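Local coordinates for protein AAA ATPase, central region (Enterococcus faecium, PDB 2R9G) that probably hydrolyses ATP as an MgsA (RarA)-type AAA+ protein associated with DNA replication and repair, its C-terminal region building a four-chain assembly, at residues V17-A20 with F21-I25; G27-V30 with D31-L34; L63-P66 with A67-A70; G186-Y189 with Y190-K193. All coordinates share one frame; numbering follows the deposited sequence.

Contact 1. Residues V17-A20 with F21-I25; sequences VISA and FQKSI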
loop_
_atom_site.group_PDB
_atom_site.type_symbol
_atom_site.label_atom_id
_atom_site.label_comp_id
_atom_site.label_asym_id
_atom_site.label_seq_id
_atom_site.Cartn_x
_atom_site.Cartn_y
_atom_site.Cartn_z
ATOM N N VAL C 17 -1.572 -2.532 30.085
ATOM C CA VAL C 17 -1.279 -1.365 29.248
ATOM C C VAL C 17 -1.632 -1.706 27.801
ATOM O O VAL C 17 -2.253 -0.905 27.107
ATOM C CB VAL C 17 0.201 -0.891 29.371
ATOM C CG1 VAL C 17 0.432 0.380 28.579
ATOM C CG2 VAL C 17 0.563 -0.638 30.825
ATOM N N ILE C 18 -1.261 -2.919 27.392
ATOM C CA ILE C 18 -1.557 -3.476 26.071
ATOM C C ILE C 18 -3.067 -3.544 25.832
ATOM O O ILE C 18 -3.548 -3.171 24.757
ATOM C CB ILE C 18 -0.876 -4.887 25.909
ATOM C CG1 ILE C 18 0.596 -4.755 25.488
ATOM C CG2 ILE C 18 -1.635 -5.799 24.960
ATOM C CD1 ILE C 18 0.834 -4.111 24.128
ATOM N N SER C 19 -3.800 -3.993 26.854
ATOM C CA SER C 19 -5.263 -4.063 26.819
ATOM C C SER C 19 -5.887 -2.668 26.696
ATOM O O SER C 19 -6.735 -2.455 25.839
ATOM C CB SER C 19 -5.797 -4.791 28.062
ATOM O OG SER C 19 -7.211 -4.785 28.105
ATOM N N ALA C 20 -5.432 -1.723 27.523
ATOM C CA ALA C 20 -5.939 -0.346 27.496
ATOM C C ALA C 20 -5.627 0.394 26.189
ATOM O O ALA C 20 -6.417 1.213 25.738
ATOM C CB ALA C 20 -5.414 0.425 28.676
ATOM N N PHE C 21 -4.467 0.095 25.607
ATOM C CA PHE C 21 -4.057 0.562 24.282
ATOM C C PHE C 21 -5.036 0.122 23.180
ATOM O O PHE C 21 -5.523 0.961 22.429
ATOM C CB PHE C 21 -2.620 0.070 24.004
ATOM C CG PHE C 21 -2.044 0.487 22.663
ATOM C CD1 PHE C 21 -1.989 1.821 22.284
ATOM C CD2 PHE C 21 -1.489 -0.467 21.816
ATOM C CE1 PHE C 21 -1.429 2.192 21.068
ATOM C CE2 PHE C 21 -0.923 -0.106 20.594
ATOM C CZ PHE C 21 -0.899 1.229 20.219
ATOM N N GLN C 22 -5.323 -1.182 23.095
ATOM C CA GLN C 22 -6.297 -1.699 22.123
ATOM C C GLN C 22 -7.709 -1.120 22.317
ATOM O O GLN C 22 -8.368 -0.725 21.343
ATOM C CB GLN C 22 -6.313 -3.242 22.100
ATOM C CG GLN C 22 -7.517 -3.844 21.348
ATOM C CD GLN C 22 -7.234 -5.148 20.614
ATOM O OE1 GLN C 22 -6.348 -5.915 20.983
ATOM N NE2 GLN C 22 -8.009 -5.408 19.569
ATOM N N LYS C 23 -8.138 -1.048 23.576
ATOM C CA LYS C 23 -9.471 -0.551 23.920
ATOM C C LYS C 23 -9.636 0.948 23.631
ATOM O O LYS C 23 -10.708 1.383 23.186
ATOM C CB LYS C 23 -9.814 -0.898 25.374
ATOM C CG LYS C 23 -10.017 -2.400 25.604
ATOM C CD LYS C 23 -10.078 -2.750 27.081
ATOM C CE LYS C 23 -10.586 -4.172 27.304
ATOM N NZ LYS C 23 -9.584 -5.206 26.902
ATOM N N SER C 24 -8.574 1.727 23.857
ATOM C CA SER C 24 -8.559 3.161 23.512
ATOM C C SER C 24 -8.694 3.422 22.008
ATOM O O SER C 24 -9.466 4.288 21.601
ATOM C CB SER C 24 -7.285 3.852 24.022
ATOM O OG SER C 24 -7.180 3.824 25.435
ATOM N N ILE C 25 -7.942 2.681 21.193
ATOM C CA ILE C 25 -8.001 2.850 19.734
ATOM C C ILE C 25 -9.359 2.404 19.202
ATOM O O ILE C 25 -10.019 3.163 18.491
ATOM C CB ILE C 25 -6.841 2.124 18.980
ATOM C CG1 ILE C 25 -5.485 2.641 19.457
ATOM C CG2 ILE C 25 -6.975 2.348 17.483
ATOM C CD1 ILE C 25 -4.271 2.008 18.802
#

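Contact 2. Residues G27-V30 with D31-L34; sequences GSDV and DAAL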
loop_
_atom_site.group_PDB
_atom_site.type_symbol
_atom_site.label_atom_id
_atom_site.label_comp_id
_atom_site.label_asym_id
_atom_site.label_seq_id
_atom_site.Cartn_x
_atom_site.Cartn_y
_atom_site.Cartn_z
ATOM N N GLY C 27 -11.966 2.386 20.817
ATOM C CA GLY C 27 -12.911 3.350 21.364
ATOM C C GLY C 27 -12.811 4.779 20.879
ATOM O O GLY C 27 -13.481 5.666 21.425
ATOM N N SER C 28 -11.964 4.992 19.868
ATOM C CA SER C 28 -11.793 6.278 19.173
ATOM C C SER C 28 -11.226 7.415 20.028
ATOM O O SER C 28 -11.460 8.591 19.744
ATOM C CB SER C 28 -13.084 6.713 18.446
ATOM O OG SER C 28 -13.504 5.744 17.494
ATOM N N ASP C 29 -10.454 7.065 21.054
ATOM C CA ASP C 29 -9.860 8.069 21.938
ATOM C C ASP C 29 -8.388 8.244 21.595
ATOM O O ASP C 29 -7.543 7.496 22.085
ATOM C CB ASP C 29 -10.032 7.651 23.408
ATOM C CG ASP C 29 -9.777 8.789 24.393
ATOM O OD1 ASP C 29 -8.939 9.677 24.122
ATOM O OD2 ASP C 29 -10.417 8.782 25.468
ATOM N N VAL C 30 -8.090 9.240 20.764
ATOM C CA VAL C 30 -6.711 9.521 20.326
ATOM C C VAL C 30 -5.763 9.734 21.505
ATOM O O VAL C 30 -4.702 9.114 21.573
ATOM C CB VAL C 30 -6.635 10.762 19.401
ATOM C CG1 VAL C 30 -5.224 10.963 18.903
ATOM C CG2 VAL C 30 -7.564 10.610 18.238
ATOM N N ASP C 31 -6.169 10.592 22.438
ATOM C CA ASP C 31 -5.304 11.031 23.536
ATOM C C ASP C 31 -4.964 9.910 24.498
ATOM O O ASP C 31 -3.833 9.813 24.965
ATOM C CB ASP C 31 -5.947 12.204 24.273
ATOM C CG ASP C 31 -6.205 13.385 23.358
ATOM O OD1 ASP C 31 -5.222 13.921 22.799
ATOM O OD2 ASP C 31 -7.385 13.765 23.189
ATOM N N ALA C 32 -5.946 9.054 24.773
ATOM C CA ALA C 32 -5.737 7.898 25.632
ATOM C C ALA C 32 -4.867 6.866 24.939
ATOM O O ALA C 32 -3.992 6.279 25.563
ATOM C CB ALA C 32 -7.054 7.293 26.043
ATOM N N ALA C 33 -5.090 6.666 23.642
ATOM C CA ALA C 33 -4.285 5.716 22.865
ATOM C C ALA C 33 -2.836 6.157 22.755
ATOM O O ALA C 33 -1.924 5.327 22.801
ATOM C CB ALA C 33 -4.879 5.508 21.496
ATOM N N LEU C 34 -2.626 7.462 22.630
ATOM C CA LEU C 34 -1.283 8.022 22.568
ATOM C C LEU C 34 -0.596 7.968 23.923
ATOM O O LEU C 34 0.614 7.768 23.997
ATOM C CB LEU C 34 -1.303 9.442 22.005
ATOM C CG LEU C 34 -1.551 9.533 20.489
ATOM C CD1 LEU C 34 -1.527 10.975 20.063
ATOM C CD2 LEU C 34 -0.539 8.730 19.672
#

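Contact 3. Residues L63-P66 with A67-A70; sequences LGNP and AAAA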
loop_
_atom_site.group_PDB
_atom_site.type_symbol
_atom_site.label_atom_id
_atom_site.label_comp_id
_atom_site.label_asym_id
_atom_site.label_seq_id
_atom_site.Cartn_x
_atom_site.Cartn_y
_atom_site.Cartn_z
ATOM N N LEU C 63 -12.686 -3.515 7.758
ATOM C CA LEU C 63 -13.382 -3.040 6.549
ATOM C C LEU C 63 -13.887 -1.604 6.652
ATOM O O LEU C 63 -14.321 -1.019 5.654
ATOM C CB LEU C 63 -14.541 -3.975 6.199
ATOM C CG LEU C 63 -14.211 -5.439 5.909
ATOM C CD1 LEU C 63 -15.490 -6.202 5.731
ATOM C CD2 LEU C 63 -13.313 -5.621 4.683
ATOM N N GLY C 64 -13.826 -1.046 7.861
ATOM C CA GLY C 64 -14.090 0.366 8.096
ATOM C C GLY C 64 -13.145 1.249 7.305
ATOM O O GLY C 64 -13.543 2.306 6.810
ATOM N N ASN C 65 -11.897 0.797 7.181
ATOM C CA ASN C 65 -10.856 1.475 6.413
ATOM C C ASN C 65 -9.729 0.481 6.054
ATOM O O ASN C 65 -8.675 0.480 6.703
ATOM C CB ASN C 65 -10.317 2.659 7.223
ATOM C CG ASN C 65 -9.481 3.630 6.391
ATOM O OD1 ASN C 65 -8.986 3.301 5.313
ATOM N ND2 ASN C 65 -9.283 4.829 6.928
ATOM N N PRO C 66 -9.949 -0.372 5.023
ATOM C CA PRO C 66 -8.954 -1.373 4.616
ATOM C C PRO C 66 -7.570 -0.810 4.283
ATOM O O PRO C 66 -6.576 -1.455 4.600
ATOM C CB PRO C 66 -9.576 -2.005 3.361
ATOM C CG PRO C 66 -10.983 -1.800 3.512
ATOM C CD PRO C 66 -11.158 -0.468 4.184
ATOM N N ALA C 67 -7.515 0.370 3.659
ATOM C CA ALA C 67 -6.239 1.029 3.357
ATOM C C ALA C 67 -5.461 1.373 4.622
ATOM O O ALA C 67 -4.264 1.116 4.694
ATOM C CB ALA C 67 -6.451 2.278 2.508
ATOM N N ALA C 68 -6.148 1.940 5.615
ATOM C CA ALA C 68 -5.521 2.279 6.894
ATOM C C ALA C 68 -5.057 1.050 7.657
ATOM O O ALA C 68 -4.022 1.093 8.323
ATOM C CB ALA C 68 -6.452 3.092 7.751
ATOM N N ALA C 69 -5.823 -0.034 7.564
ATOM C CA ALA C 69 -5.461 -1.287 8.211
ATOM C C ALA C 69 -4.218 -1.843 7.526
ATOM O O ALA C 69 -3.306 -2.344 8.197
ATOM C CB ALA C 69 -6.624 -2.302 8.159
ATOM N N ALA C 70 -4.180 -1.730 6.195
ATOM C CA ALA C 70 -3.010 -2.140 5.420
ATOM C C ALA C 70 -1.785 -1.277 5.725
ATOM O O ALA C 70 -0.663 -1.786 5.739
ATOM C CB ALA C 70 -3.315 -2.116 3.935
#

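Contact 4. Residues G186-Y189 with Y190-K193; sequences GQQY and YRIK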
loop_
_atom_site.group_PDB
_atom_site.type_symbol
_atom_site.label_atom_id
_atom_site.label_comp_id
_atom_site.label_asym_id
_atom_site.label_seq_id
_atom_site.Cartn_x
_atom_site.Cartn_y
_atom_site.Cartn_z
ATOM N N GLY C 186 -21.298 -4.031 1.421
ATOM C CA GLY C 186 -22.592 -4.481 1.914
ATOM C C GLY C 186 -23.680 -4.437 0.867
ATOM O O GLY C 186 -24.500 -5.354 0.796
ATOM N N GLN C 187 -23.678 -3.377 0.055
ATOM C CA GLN C 187 -24.589 -3.254 -1.081
ATOM C C GLN C 187 -24.398 -4.413 -2.046
ATOM O O GLN C 187 -25.374 -5.043 -2.442
ATOM C CB GLN C 187 -24.397 -1.925 -1.803
ATOM C CG GLN C 187 -25.098 -0.749 -1.139
ATOM C CD GLN C 187 -24.376 0.574 -1.383
ATOM O OE1 GLN C 187 -23.572 0.701 -2.310
ATOM N NE2 GLN C 187 -24.658 1.563 -0.540
ATOM N N GLN C 188 -23.143 -4.709 -2.383
ATOM C CA GLN C 188 -22.805 -5.843 -3.246
ATOM C C GLN C 188 -23.242 -7.177 -2.641
ATOM O O GLN C 188 -23.803 -8.017 -3.337
ATOM C CB GLN C 188 -21.311 -5.839 -3.595
ATOM C CG GLN C 188 -20.864 -6.916 -4.590
ATOM C CD GLN C 188 -21.530 -6.808 -5.960
ATOM O OE1 GLN C 188 -21.927 -5.728 -6.403
ATOM N NE2 GLN C 188 -21.643 -7.940 -6.641
ATOM N N TYR C 189 -23.020 -7.338 -1.338
ATOM C CA TYR C 189 -23.469 -8.512 -0.586
ATOM C C TYR C 189 -24.983 -8.776 -0.709
ATOM O O TYR C 189 -25.402 -9.900 -0.987
ATOM C CB TYR C 189 -23.047 -8.385 0.888
ATOM C CG TYR C 189 -23.374 -9.591 1.742
ATOM C CD1 TYR C 189 -22.584 -10.741 1.684
ATOM C CD2 TYR C 189 -24.465 -9.578 2.618
ATOM C CE1 TYR C 189 -22.876 -11.858 2.463
ATOM C CE2 TYR C 189 -24.769 -10.694 3.403
ATOM C CZ TYR C 189 -23.965 -11.831 3.324
ATOM O OH TYR C 189 -24.244 -12.944 4.092
ATOM N N TYR C 190 -25.794 -7.743 -0.518
ATOM C CA TYR C 190 -27.243 -7.901 -0.603
ATOM C C TYR C 190 -27.744 -8.001 -2.043
ATOM O O TYR C 190 -28.734 -8.686 -2.306
ATOM C CB TYR C 190 -27.964 -6.794 0.171
ATOM C CG TYR C 190 -27.785 -6.923 1.663
ATOM C CD1 TYR C 190 -27.266 -5.874 2.417
ATOM C CD2 TYR C 190 -28.111 -8.112 2.320
ATOM C CE1 TYR C 190 -27.093 -5.997 3.795
ATOM C CE2 TYR C 190 -27.938 -8.250 3.692
ATOM C CZ TYR C 190 -27.429 -7.191 4.422
ATOM O OH TYR C 190 -27.260 -7.334 5.779
ATOM N N ARG C 191 -27.038 -7.336 -2.959
ATOM C CA ARG C 191 -27.293 -7.424 -4.400
ATOM C C ARG C 191 -27.161 -8.866 -4.894
ATOM O O ARG C 191 -27.971 -9.326 -5.701
ATOM C CB ARG C 191 -26.323 -6.510 -5.159
ATOM C CG ARG C 191 -26.539 -6.401 -6.656
ATOM C CD ARG C 191 -25.556 -5.410 -7.289
ATOM N NE ARG C 191 -25.797 -4.038 -6.837
ATOM C CZ ARG C 191 -24.931 -3.291 -6.151
ATOM N NH1 ARG C 191 -23.727 -3.755 -5.833
ATOM N NH2 ARG C 191 -25.270 -2.060 -5.788
ATOM N N ILE C 192 -26.146 -9.570 -4.391
ATOM C CA ILE C 192 -25.929 -10.978 -4.719
ATOM C C ILE C 192 -27.060 -11.840 -4.155
ATOM O O ILE C 192 -27.573 -12.717 -4.849
ATOM C CB ILE C 192 -24.522 -11.463 -4.270
ATOM C CG1 ILE C 192 -23.440 -10.784 -5.122
ATOM C CG2 ILE C 192 -24.398 -12.990 -4.365
ATOM C CD1 ILE C 192 -22.067 -10.682 -4.448
ATOM N N LYS C 193 -27.482 -11.544 -2.926
ATOM C CA LYS C 193 -28.604 -12.247 -2.294
ATOM C C LYS C 193 -29.927 -12.061 -3.038
ATOM O O LYS C 193 -30.751 -12.977 -3.072
ATOM C CB LYS C 193 -28.757 -11.847 -0.823
ATOM C CG LYS C 193 -27.594 -12.279 0.041
ATOM C CD LYS C 193 -28.018 -12.662 1.446
ATOM C CE LYS C 193 -26.922 -13.488 2.101
ATOM N NZ LYS C 193 -27.378 -14.228 3.309
#

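Contact 1. Residues V17-A20 with F21-I25
The amides of Phe21, Gln22, Lys23 and Ser24 each bond to the carbonyl four residues back, from Val17 to Ala20, so 17-25 is regular alpha helix, with Phe21 N 2.9 Å from Val17 O. Side chains add to this ladder at two places. Ala20 O is gripped twice: Ser24 N lies 2.9 Å, and Ser24 OG 2.7 Å, from Ala20 O, the two donors arriving from opposite faces of the carbonyl plane. With chi1 at -63°, the Ser24 hydroxyl is placed beside its own backbone N and folds back along the helix.

Lys23 reaches the same way, its CG passing 3.3 Å from Ser19 O. In one of two deposited conformers, a bend at chi4 brings Lys23 NZ to 2.7 Å from Ser19 OG; this pairing, like the cation-pi contact of Lys23 with Tyr147 of the second subunit, is therefore provisional. The Ser19 hydroxyl also bonds to Leu130 O of that subunit. Phe21 lays CB 3.3 Å from Val17 O and 3.5 Å from Ile18 O, while its ring turns to Leu53 and Val95. The Ser24 OG to Ala20 O bond is a familiar way for a helix to satisfy a buried serine, here in helix 14-26, which has one side against helices 30-43, 46-61 and 88-100 and another at the interface with the second subunit.

Contact 2. Residues G27-V30 with D31-L34
Asp29 meets Ala32 at the start of helix 30-43, and its side chain takes hold of the first helical turn. Its CB lies 4.0 Å from Ala32 CB. One bond further out, Asp29 CG rests 3.5 Å from that same methyl. The carboxylate then divides: Asp29 OD1 accepts from Ala32 N at 3.1 Å, a fairly straight bond (N-H...O 163°) that meets the oxygen from above the carboxylate plane, whereas OD2 stays against the methyl, 3.7 Å from Ala32 CB. The chi1 of -165°, which turns CG beside the residue's own carbonyl carbon, carries the group forward over the turn. Asp29 is thus the N-cap, satisfying an amide that has no carbonyl in a preceding turn to bond to, while its backbone O receives Ala33 N.

Val30 and Leu34 run side by side one turn apart, with Val30 CG1 3.9 Å from Leu34 CD1, and the backbone bond from Leu34 N to Val30 O lies beneath them. Asp31 OD2 is 4.5 Å from Asp29 OD1, a like-charge approach probably eased by the helix N terminus and by the bonds Asp31 makes to Tyr172 N, Tyr173 N and Tyr189 OH of the second subunit.

Just upstream, Ser28 has positive phi as the C-prime residue of a Schellman motif, Asp29 N bonding to Ser24 O and Ser28 N to Ile25 O. One helix therefore stops and the next starts within a few residues: Ala32 and Ala33 pack back on helix 14-26, and Val30 packs on helix 88-100.

Contact 3. Residues L63-P66 with A67-A70
The side-chain amide of Asn65 lies with one face against Ala68, whose CB sits almost directly above the amide carbon, 3.4 Å from Asn65 CG and equally far from Asn65 ND2. Ala68 N approaches from this same face. It donates to Asn65 OD1 at 3.2 Å, from well above the carbonyl plane rather than along a lone pair, although the N-H itself points fairly straight at the oxygen (159°). At the oxygen end, Ala67 CB stands 3.9 Å from Asn65 OD1. The nitrogen ND2 is held by Ser101 OG and by Tyr181 OH of the second subunit, which would fix the rotation of the amide.

A chi1 of -166° sets Asn65 CG opposite the backbone N, from where OD1 can reach the Ala68 amide, while Asn65 O accepts Ala69 N at 3.0 Å. Pro66, whose ring is puckered rather than flat, offers Pro66 O to Ala70 N at 2.9 Å. The ring packs on Tyr181 of its own chain and on Arg71 of the third subunit. Asparagine at the N-cap followed by proline, which has no N-H to satisfy, is a classic helix start, here opening helix 66-82.

Contact 4. Residues G186-Y189 with Y190-K193
Tyr189 and Tyr190 meet in a T-shaped stack, the edge of Tyr189 directed at the face of Tyr190, with ring centroids 5.4 Å apart and planes at 72°. Tyr189 CD2 makes the approach, 3.9 Å from Tyr190 CE2 and displaced toward the rim of that ring. Tyr189 is buried but Tyr190 exposed, so the pair straddles the edge of the closely packed side. One turn on, Lys193 runs its chain across the phenol, so that Lys193 CE lies 3.4 Å from Tyr189 OH. The hydroxyl itself is bonded to Asp31 OD2 of the third subunit, and Tyr173 of the same chain meets the Tyr189 ring edge-to-face. Ile192, also buried, brings CD1 to 3.5 Å from Gln188 NE2 and packs on Trp157.

The solvent side is looser and more polar. Gln187 and Arg191 are both exposed, and their side chains barely meet, Gln187 CB being 4.1 Å from Arg191 NH2. Arg191 finds a firmer partner in Gln188: bent at chi2, the glutamine leans forward along the helix and its OE1 accepts Arg191 NH1 at 2.7 Å. The oxygen lies in the guanidinium plane, at its edge, but the bond is bent, with an N-H...O angle of 141°, and the amide and guanidinium planes are turned 42° apart. Beneath, the backbone keeps its i/i+4 bonds, from Tyr190 N to Gly186 O onward. Such division into a buried flank (Tyr189, Ile192) and an exposed one (Gln187, Tyr190, Arg191) is characteristic of an amphipathic alpha helix, here helix 180-195, at a subunit interface near the C terminus.

How the contacts relate
The four contacts illustrate how a helical chain is punctuated locally: they follow in series, none nests in or crosses another, and none closes a long loop. From the N terminus, contact 1 runs along the body of helix 14-26, and contact 2 turns the chain into helix 30-43; their centres lie about 9 Å apart, with Ile25 packing on Ala33. Contact 3 starts helix 66-82, about 18 Å from contact 2 between centres. Contact 4 lies far along the chain on helix 180-195, about 34 Å between centres from contacts 1 and 2. Within one chain they stay apart, but in the assembly Tyr189 packs on Val30 of another subunit.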